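Local coordinates for protein oxalate biosynthetic component 1 (Burkholderia thailandensis, PDB 5IKY) that is a bifunctional enzyme of quorum sensing-dependent oxalate production, combining serine hydrolase activity with an additional lyase activity, at residues D67-T73 and S98-R102; E23-I27 and I156-L160. All coordinates share one frame; numbering follows the deposited sequence.

Both contacts lie in the N-terminal part of the chain, far from its centre, and interaction 1 is nested inside the loop that interaction 2 closes; their centres are about 20 Å apart. Interaction 1 is a surface contact within one small sheet: backbone hydrogen bonds pair the strands, and charged or hydroxyl side chains finish both ends. Interaction 2 is wholly buried and joins two different sheets, those of strands 26-28 and 156-160, through an aromatic stack and a proline packed on a histidine ring. Strand 60-64 relates the two, since it pairs with strand 156-160 and its Glu-63 touches His-157 while forming a salt bridge with Arg-102 of interaction 1.

Interaction 1 (D67-T73 and S98-R102)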
# COMPACT_ATOMS: atom_id res chain seq x y z
N ASP A 67 -36.54 -13.34 -16.40
CA ASP A 67 -37.97 -13.40 -16.68
C ASP A 67 -38.82 -13.07 -15.46
O ASP A 67 -38.45 -13.35 -14.32
CB ASP A 67 -38.35 -14.79 -17.21
CG ASP A 67 -37.72 -15.10 -18.55
OD1 ASP A 67 -37.71 -14.20 -19.43
OD2 ASP A 67 -37.24 -16.24 -18.74
N ALA A 68 -39.98 -12.46 -15.71
CA ALA A 68 -40.97 -12.20 -14.68
C ALA A 68 -42.36 -12.30 -15.30
O ALA A 68 -42.55 -11.96 -16.47
CB ALA A 68 -40.76 -10.82 -14.07
N PRO A 69 -43.35 -12.79 -14.53
CA PRO A 69 -44.68 -12.97 -15.12
C PRO A 69 -45.33 -11.63 -15.48
O PRO A 69 -45.09 -10.63 -14.81
CB PRO A 69 -45.47 -13.67 -14.00
CG PRO A 69 -44.79 -13.25 -12.75
CD PRO A 69 -43.33 -13.12 -13.10
N ILE A 70 -46.12 -11.63 -16.54
CA ILE A 70 -46.81 -10.42 -16.96
C ILE A 70 -48.31 -10.54 -16.72
O ILE A 70 -49.00 -11.29 -17.40
CB ILE A 70 -46.58 -10.12 -18.45
CG1 ILE A 70 -45.08 -10.09 -18.76
CG2 ILE A 70 -47.24 -8.80 -18.83
CD1 ILE A 70 -44.77 -9.87 -20.22
N ASP A 71 -48.81 -9.79 -15.74
CA ASP A 71 -50.24 -9.74 -15.48
C ASP A 71 -50.83 -8.51 -16.17
O ASP A 71 -50.55 -7.38 -15.78
CB ASP A 71 -50.53 -9.69 -13.98
CG ASP A 71 -51.96 -10.09 -13.64
OD1 ASP A 71 -52.82 -10.07 -14.55
OD2 ASP A 71 -52.23 -10.42 -12.47
N LEU A 72 -51.64 -8.74 -17.20
CA LEU A 72 -52.21 -7.64 -17.97
C LEU A 72 -53.21 -6.82 -17.15
O LEU A 72 -53.57 -5.71 -17.53
CB LEU A 72 -52.89 -8.18 -19.24
CG LEU A 72 -51.94 -8.73 -20.30
CD1 LEU A 72 -52.71 -9.14 -21.55
CD2 LEU A 72 -50.88 -7.70 -20.65
N THR A 73 -53.65 -7.39 -16.03
CA THR A 73 -54.53 -6.68 -15.11
C THR A 73 -53.80 -5.48 -14.51
O THR A 73 -54.42 -4.47 -14.16
CB THR A 73 -55.02 -7.61 -13.98
OG1 THR A 73 -55.51 -8.83 -14.55
CG2 THR A 73 -56.13 -6.95 -13.18
N SER A 98 -55.18 -13.70 -17.68
CA SER A 98 -54.58 -12.37 -17.73
C SER A 98 -53.07 -12.44 -17.56
O SER A 98 -52.36 -11.47 -17.84
CB SER A 98 -55.19 -11.47 -16.66
OG SER A 98 -55.09 -12.06 -15.38
N VAL A 99 -52.57 -13.59 -17.11
CA VAL A 99 -51.16 -13.74 -16.77
C VAL A 99 -50.35 -14.41 -17.87
O VAL A 99 -50.66 -15.52 -18.31
CB VAL A 99 -50.98 -14.55 -15.47
CG1 VAL A 99 -49.50 -14.75 -15.18
CG2 VAL A 99 -51.68 -13.86 -14.31
N TRP A 100 -49.29 -13.73 -18.32
CA TRP A 100 -48.33 -14.31 -19.25
C TRP A 100 -47.07 -14.73 -18.49
O TRP A 100 -46.68 -14.09 -17.52
CB TRP A 100 -47.96 -13.31 -20.35
CG TRP A 100 -49.05 -13.04 -21.34
CD1 TRP A 100 -50.14 -12.24 -21.16
CD2 TRP A 100 -49.15 -13.56 -22.67
NE1 TRP A 100 -50.91 -12.23 -22.30
CE2 TRP A 100 -50.32 -13.04 -23.24
CE3 TRP A 100 -48.36 -14.42 -23.43
CZ2 TRP A 100 -50.73 -13.34 -24.53
CZ3 TRP A 100 -48.76 -14.73 -24.72
CH2 TRP A 100 -49.94 -14.19 -25.26
N HIS A 101 -46.44 -15.81 -18.95
CA HIS A 101 -45.17 -16.25 -18.37
C HIS A 101 -44.35 -17.00 -19.41
O HIS A 101 -44.91 -17.59 -20.34
CB HIS A 101 -45.40 -17.11 -17.13
CG HIS A 101 -46.18 -18.36 -17.40
ND1 HIS A 101 -45.58 -19.58 -17.62
CD2 HIS A 101 -47.52 -18.58 -17.46
CE1 HIS A 101 -46.51 -20.49 -17.83
NE2 HIS A 101 -47.70 -19.91 -17.73
N ARG A 102 -43.03 -16.98 -19.26
CA ARG A 102 -42.15 -17.62 -20.23
C ARG A 102 -41.98 -19.11 -19.97
O ARG A 102 -41.51 -19.52 -18.91
CB ARG A 102 -40.78 -16.94 -20.24
CG ARG A 102 -40.57 -16.05 -21.44
CD ARG A 102 -39.10 -15.91 -21.78
NE ARG A 102 -38.88 -15.02 -22.91
CZ ARG A 102 -37.68 -14.71 -23.39
NH1 ARG A 102 -36.59 -15.22 -22.84
NH2 ARG A 102 -37.57 -13.89 -24.43
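Strands 70-71 and 99-102 are antiparallel neighbours in a small three-stranded sheet, with 99-102 in the middle and 93-96 beyond it. Ile-70 and Trp-100 form the hydrogen-bonded pair, Ile-70 N giving to Trp-100 O (2.7 Å) and Trp-100 N giving to Ile-70 O (2.6 Å). Leu-72 N then reaches Ser-98 O at 2.9 Å, where the first strand passes into a 3-10 turn.

The two faces differ. On that of Ile-70 and Trp-100, beta-branched Ile-70 sets its CB 4.0 Å from Trp-100 CB, while Leu-72 CD1 comes to the edge of the indole, 3.7 Å from Trp-100 NE1. Trp-93 and His-85 help enclose this apolar side. On the other face Val-99 CG2 rests against the carboxylate of Asp-71.

The side chain of Asp-71 swings CG away from its own N (chi1 -161°), which brings OD1 to three donors. Ser-98 OG meets Asp-71 OD1 at 3.1 Å on the syn side, somewhat out of plane, whereas Thr-73 N and Thr-73 OG1 come from above the carboxylate plane; the bond from Thr-73 N makes an Asx turn. Asp suits this place because its short side chain holds one carboxylate oxygen close enough to serve both the turn and the facing segment.

At the other end Asp-67 OD1 lies 3.2 Å from Arg-102 CD but 3.7 Å from Arg-102 NH1, well out of the guanidinium plane. This long salt bridge is therefore electrostatic, without a directed N-H; the stronger partner of NH1 is Glu-63, in strand 60-64. The arginine's charge probably helps to offset those of both acids, while the backbone bonds fix the strand register.

Interaction 2 (E23-I27 and I156-L160); sequences EPKFI and IHTYL
Phe-26 and Tyr-159 lay their rings face to face as an offset stack, with centroids 4.2 Å apart and planes only 10° from parallel. The displacement sets Phe-26 CD1 over the centre of the tyrosine ring, whereas Tyr-159 CE2 sits toward the rim of the phenylalanine, 3.5 Å from that same CD1. Each residue has CG anti to its own backbone N (chi1 177° and 171°), which directs each ring into the space between the two backbones, where one lies over the other. Val-55 touches both side chains, and Trp-192 meets the tyrosine ring at a steep angle.

The second flat group is the imidazole of His-157. Pro-24 CB stands over the centre of one face, 3.8 Å from the centroid and almost on the ring normal, a CH-pi contact for which the rigid, compact pyrrolidine is well shaped. At the ring's edge, near its plane, Phe-26 O lies 3.2 Å from His-157 CE1. Lys-25 N approaches obliquely, 3.1 Å from His-157 ND1.

Lys-25 contributes the aliphatic start of its chain: CB and CG each pass 3.5 Å from His-157 O. Bends farther along carry NZ away to the carbonyl oxygen of Asp-20, with a weak second bond to Glu-23 O, so its ammonium group has backbone acceptors.

The backbones belong to different sheets, Lys-25 and Ile-27 bonding to strand 190-192 and its flank, and residues 156, 158 and 160 to strand 60-64. Ring stacking and CH-pi packing therefore do much of the joining, and the flat imidazole can offer a face to proline while its edge lies by the carbonyl oxygen of Phe-26.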
# COMPACT_ATOMS: atom_id res chain seq x y z
N GLU A 23 -27.97 -5.65 -15.22
CA GLU A 23 -29.20 -5.10 -15.76
C GLU A 23 -29.42 -5.62 -17.18
O GLU A 23 -28.45 -5.83 -17.91
CB GLU A 23 -29.17 -3.57 -15.78
CG GLU A 23 -29.45 -2.91 -14.44
CD GLU A 23 -29.56 -1.40 -14.55
OE1 GLU A 23 -29.53 -0.89 -15.69
OE2 GLU A 23 -29.69 -0.73 -13.51
N PRO A 24 -30.68 -5.84 -17.56
CA PRO A 24 -30.99 -6.23 -18.94
C PRO A 24 -30.45 -5.21 -19.94
O PRO A 24 -30.44 -4.01 -19.66
CB PRO A 24 -32.53 -6.28 -18.97
CG PRO A 24 -32.99 -5.80 -17.62
CD PRO A 24 -31.86 -5.95 -16.68
N LYS A 25 -29.99 -5.69 -21.09
CA LYS A 25 -29.38 -4.83 -22.09
C LYS A 25 -30.22 -4.75 -23.36
O LYS A 25 -29.83 -4.12 -24.34
CB LYS A 25 -27.97 -5.32 -22.41
CG LYS A 25 -27.01 -5.22 -21.24
CD LYS A 25 -26.75 -3.77 -20.88
CE LYS A 25 -26.62 -3.58 -19.37
NZ LYS A 25 -25.63 -4.53 -18.78
N PHE A 26 -31.38 -5.40 -23.34
CA PHE A 26 -32.29 -5.38 -24.47
C PHE A 26 -33.73 -5.51 -24.02
O PHE A 26 -34.06 -6.36 -23.19
CB PHE A 26 -31.95 -6.50 -25.46
CG PHE A 26 -32.89 -6.57 -26.64
CD1 PHE A 26 -32.80 -5.65 -27.67
CD2 PHE A 26 -33.85 -7.57 -26.71
CE1 PHE A 26 -33.67 -5.72 -28.75
CE2 PHE A 26 -34.72 -7.64 -27.79
CZ PHE A 26 -34.63 -6.71 -28.81
N ILE A 27 -34.59 -4.65 -24.55
CA ILE A 27 -36.02 -4.73 -24.28
C ILE A 27 -36.80 -4.88 -25.58
O ILE A 27 -36.87 -3.93 -26.37
CB ILE A 27 -36.53 -3.50 -23.53
CG1 ILE A 27 -35.79 -3.35 -22.20
CG2 ILE A 27 -38.03 -3.62 -23.28
CD1 ILE A 27 -36.17 -2.11 -21.44
N ILE A 156 -27.50 -13.78 -17.01
CA ILE A 156 -26.90 -13.16 -18.18
C ILE A 156 -27.98 -12.52 -19.05
O ILE A 156 -29.11 -13.00 -19.12
CB ILE A 156 -26.07 -14.17 -19.00
CG1 ILE A 156 -25.16 -13.43 -19.99
CG2 ILE A 156 -26.96 -15.18 -19.71
CD1 ILE A 156 -24.12 -14.31 -20.65
N HIS A 157 -27.61 -11.42 -19.69
CA HIS A 157 -28.50 -10.71 -20.59
C HIS A 157 -27.67 -9.87 -21.54
O HIS A 157 -27.62 -8.64 -21.44
CB HIS A 157 -29.48 -9.83 -19.80
CG HIS A 157 -30.77 -9.57 -20.52
ND1 HIS A 157 -30.88 -8.64 -21.53
CD2 HIS A 157 -31.99 -10.13 -20.38
CE1 HIS A 157 -32.12 -8.62 -21.97
NE2 HIS A 157 -32.82 -9.52 -21.30
N THR A 158 -27.00 -10.54 -22.47
CA THR A 158 -26.10 -9.89 -23.41
C THR A 158 -26.68 -9.85 -24.81
O THR A 158 -27.09 -10.88 -25.35
CB THR A 158 -24.73 -10.59 -23.44
OG1 THR A 158 -24.06 -10.38 -22.19
CG2 THR A 158 -23.87 -10.03 -24.56
N TYR A 159 -26.72 -8.66 -25.40
CA TYR A 159 -27.33 -8.47 -26.71
C TYR A 159 -26.35 -7.83 -27.69
O TYR A 159 -25.50 -7.03 -27.30
CB TYR A 159 -28.59 -7.60 -26.57
CG TYR A 159 -29.19 -7.14 -27.88
CD1 TYR A 159 -28.83 -5.92 -28.45
CD2 TYR A 159 -30.13 -7.92 -28.55
CE1 TYR A 159 -29.38 -5.50 -29.64
CE2 TYR A 159 -30.68 -7.50 -29.75
CZ TYR A 159 -30.30 -6.29 -30.28
OH TYR A 159 -30.85 -5.86 -31.47
N LEU A 160 -26.48 -8.20 -28.96
CA LEU A 160 -25.70 -7.57 -30.02
C LEU A 160 -26.64 -7.08 -31.12
O LEU A 160 -27.54 -7.80 -31.55
CB LEU A 160 -24.67 -8.54 -30.59
CG LEU A 160 -23.50 -8.90 -29.68
CD1 LEU A 160 -22.59 -9.92 -30.33
CD2 LEU A 160 -22.72 -7.65 -29.30